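Local coordinates for sgbp-b (Bacteroides uniformis, PDB 7K44), which probably binds xyloglucan at the cell surface, as a surface glycan-binding protein encoded by a xyloglucan utilization locus of a human gut commensal, at residues A235-S240 / E374-N379. Sequence-based numbering, arbitrary orientation.
Sequences AAPFFS and EMYFDN. With CA (calcium ion), chain B.
Y376 OH donates a short hydrogen bond of 2.6 Å to E374 OE2, two residues back on the same face of the strand, and the loop 235-240 packs against this pair. The carboxylate oxygen lies level with the ring, beyond its hydroxyl end, and accepts through its anti lone pair, a bond that should restrain rotation of the ring. An extended E374 side chain, with CG anti to the backbone N (chi1 -180°), carries OE2 out to the hydroxyl. A236 sits against the joined ends, its CB 3.6 Å from E374 OE2. P237, which follows a cis peptide bond, lies over one face of the Y376 ring, roughly perpendicular to the tyrosine side chain. Its CD is 3.9 Å from the centroid of the Y376 ring and 12° off the normal, a CH-pi contact, while CB and CG reach over the root of the same ring. No hydrogen bond joins the two segments; the contact rests on the proline over the ring and on van der Waals contact of A236 with the hydroxyl and carboxylate ends. Farther along the strand, D378 binds the calcium ion through both carboxylate oxygens, OD2 at 2.5 Å from the metal. A water on the same ion donates to N379 OD1 (2.7 Å), and N213, D215, D241 and K243 complete the site; D241 and K243 follow closely on 235-240. Within the xyloglucan-binding domain, strand 371-384 runs antiparallel between 283-291 and 243-248, and the loop, leaving strand 226-230, folds back over this sheet, where P237 also touches F290 and V229.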
loop_
_atom_site.group_PDB
_atom_site.type_symbol
_atom_site.label_atom_id
_atom_site.label_comp_id
_atom_site.label_asym_id
_atom_site.label_seq_id
_atom_site.Cartn_x
_atom_site.Cartn_y
_atom_site.Cartn_z
ATOM N N ALA A 235 12.014 -17.755 -11.280
ATOM C CA ALA A 235 11.254 -17.249 -12.412
ATOM C C ALA A 235 9.967 -16.638 -11.889
ATOM O O ALA A 235 9.543 -16.929 -10.770
ATOM C CB ALA A 235 10.920 -18.364 -13.410
ATOM N N ALA A 236 9.344 -15.807 -12.719
ATOM C CA ALA A 236 8.110 -15.141 -12.318
ATOM C C ALA A 236 7.088 -16.190 -11.891
ATOM O O ALA A 236 7.014 -17.268 -12.494
ATOM C CB ALA A 236 7.549 -14.313 -13.471
ATOM N N PRO A 237 6.286 -15.919 -10.856
ATOM C CA PRO A 237 6.202 -14.649 -10.137
ATOM C C PRO A 237 7.188 -14.496 -8.967
ATOM O O PRO A 237 6.987 -13.614 -8.113
ATOM C CB PRO A 237 4.756 -14.664 -9.633
ATOM C CG PRO A 237 4.524 -16.104 -9.320
ATOM C CD PRO A 237 5.295 -16.893 -10.372
ATOM N N PHE A 238 8.222 -15.346 -8.943
ATOM C CA PHE A 238 9.356 -15.294 -8.010
ATOM C C PHE A 238 9.005 -15.743 -6.598
ATOM O O PHE A 238 9.671 -16.615 -6.034
ATOM C CB PHE A 238 10.067 -13.937 -8.031
ATOM C CG PHE A 238 10.502 -13.517 -9.401
ATOM C CD1 PHE A 238 11.605 -14.105 -10.007
ATOM C CD2 PHE A 238 9.782 -12.568 -10.109
ATOM C CE1 PHE A 238 11.992 -13.728 -11.283
ATOM C CE2 PHE A 238 10.169 -12.188 -11.384
ATOM C CZ PHE A 238 11.278 -12.770 -11.969
ATOM N N PHE A 239 7.950 -15.175 -6.028
ATOM C CA PHE A 239 7.381 -15.661 -4.788
ATOM C C PHE A 239 5.937 -16.047 -5.052
ATOM O O PHE A 239 5.278 -15.475 -5.924
ATOM C CB PHE A 239 7.430 -14.585 -3.698
ATOM C CG PHE A 239 8.811 -14.069 -3.436
ATOM C CD1 PHE A 239 9.660 -14.748 -2.585
ATOM C CD2 PHE A 239 9.259 -12.940 -4.075
ATOM C CE1 PHE A 239 10.943 -14.286 -2.361
ATOM C CE2 PHE A 239 10.537 -12.464 -3.851
ATOM C CZ PHE A 239 11.372 -13.145 -2.995
ATOM N N SER A 240 5.461 -17.032 -4.301
ATOM C CA SER A 240 4.073 -17.438 -4.410
ATOM C C SER A 240 3.608 -18.001 -3.079
ATOM O O SER A 240 4.398 -18.527 -2.293
ATOM C CB SER A 240 3.865 -18.476 -5.520
ATOM O OG SER A 240 4.366 -19.749 -5.128
ATOM N N GLU A 374 1.421 -12.905 -19.796
ATOM C CA GLU A 374 1.928 -13.762 -18.725
ATOM C C GLU A 374 1.493 -13.157 -17.396
ATOM O O GLU A 374 2.018 -12.116 -16.988
ATOM C CB GLU A 374 3.450 -13.898 -18.799
ATOM C CG GLU A 374 4.027 -14.790 -17.701
ATOM C CD GLU A 374 5.549 -14.740 -17.625
ATOM O OE1 GLU A 374 6.179 -14.143 -18.523
ATOM O OE2 GLU A 374 6.113 -15.280 -16.650
ATOM N N MET A 375 0.547 -13.811 -16.727
ATOM C CA MET A 375 -0.061 -13.276 -15.515
ATOM C C MET A 375 -0.365 -14.428 -14.573
ATOM O O MET A 375 -0.585 -15.561 -15.011
ATOM C CB MET A 375 -1.359 -12.531 -15.838
ATOM C CG MET A 375 -1.225 -11.472 -16.919
ATOM S SD MET A 375 -2.839 -10.952 -17.506
ATOM C CE MET A 375 -3.558 -10.552 -15.929
ATOM N N TYR A 376 -0.406 -14.125 -13.278
ATOM C CA TYR A 376 -0.605 -15.113 -12.226
ATOM C C TYR A 376 -1.633 -14.595 -11.232
ATOM O O TYR A 376 -1.691 -13.393 -10.945
ATOM C CB TYR A 376 0.717 -15.401 -11.483
ATOM C CG TYR A 376 1.849 -15.778 -12.409
ATOM C CD1 TYR A 376 2.595 -14.808 -13.062
ATOM C CD2 TYR A 376 2.131 -17.106 -12.657
ATOM C CE1 TYR A 376 3.616 -15.160 -13.943
ATOM C CE2 TYR A 376 3.155 -17.469 -13.519
ATOM C CZ TYR A 376 3.881 -16.491 -14.163
ATOM O OH TYR A 376 4.888 -16.878 -15.029
ATOM N N PHE A 377 -2.415 -15.522 -10.676
ATOM C CA PHE A 377 -3.547 -15.201 -9.816
ATOM C C PHE A 377 -3.550 -16.119 -8.600
ATOM O O PHE A 377 -3.266 -17.319 -8.715
ATOM C CB PHE A 377 -4.866 -15.446 -10.569
ATOM C CG PHE A 377 -5.064 -14.569 -11.764
ATOM C CD1 PHE A 377 -4.574 -14.936 -13.007
ATOM C CD2 PHE A 377 -5.756 -13.371 -11.642
ATOM C CE1 PHE A 377 -4.771 -14.114 -14.105
ATOM C CE2 PHE A 377 -5.945 -12.550 -12.737
ATOM C CZ PHE A 377 -5.444 -12.921 -13.963
ATOM N N ASP A 378 -3.929 -15.579 -7.440
ATOM C CA ASP A 378 -4.013 -16.380 -6.225
ATOM C C ASP A 378 -4.857 -15.649 -5.193
ATOM O O ASP A 378 -5.138 -14.447 -5.306
ATOM C CB ASP A 378 -2.607 -16.643 -5.659
ATOM C CG ASP A 378 -2.510 -17.911 -4.790
ATOM O OD1 ASP A 378 -3.511 -18.606 -4.484
ATOM O OD2 ASP A 378 -1.353 -18.201 -4.404
ATOM N N ASN A 379 -5.240 -16.397 -4.161
ATOM C CA ASN A 379 -5.782 -15.835 -2.919
ATOM C C ASN A 379 -7.020 -14.969 -3.147
ATOM O O ASN A 379 -7.056 -13.800 -2.772
ATOM C CB ASN A 379 -4.704 -15.089 -2.131
ATOM C CG ASN A 379 -3.767 -16.031 -1.411
ATOM O OD1 ASN A 379 -4.122 -17.178 -1.142
ATOM N ND2 ASN A 379 -2.577 -15.541 -1.066
HETATM CA CA CA B . -2.011 -20.381 -3.434
HETATM O O HOH W 1 -2.614 -19.369 -1.333
#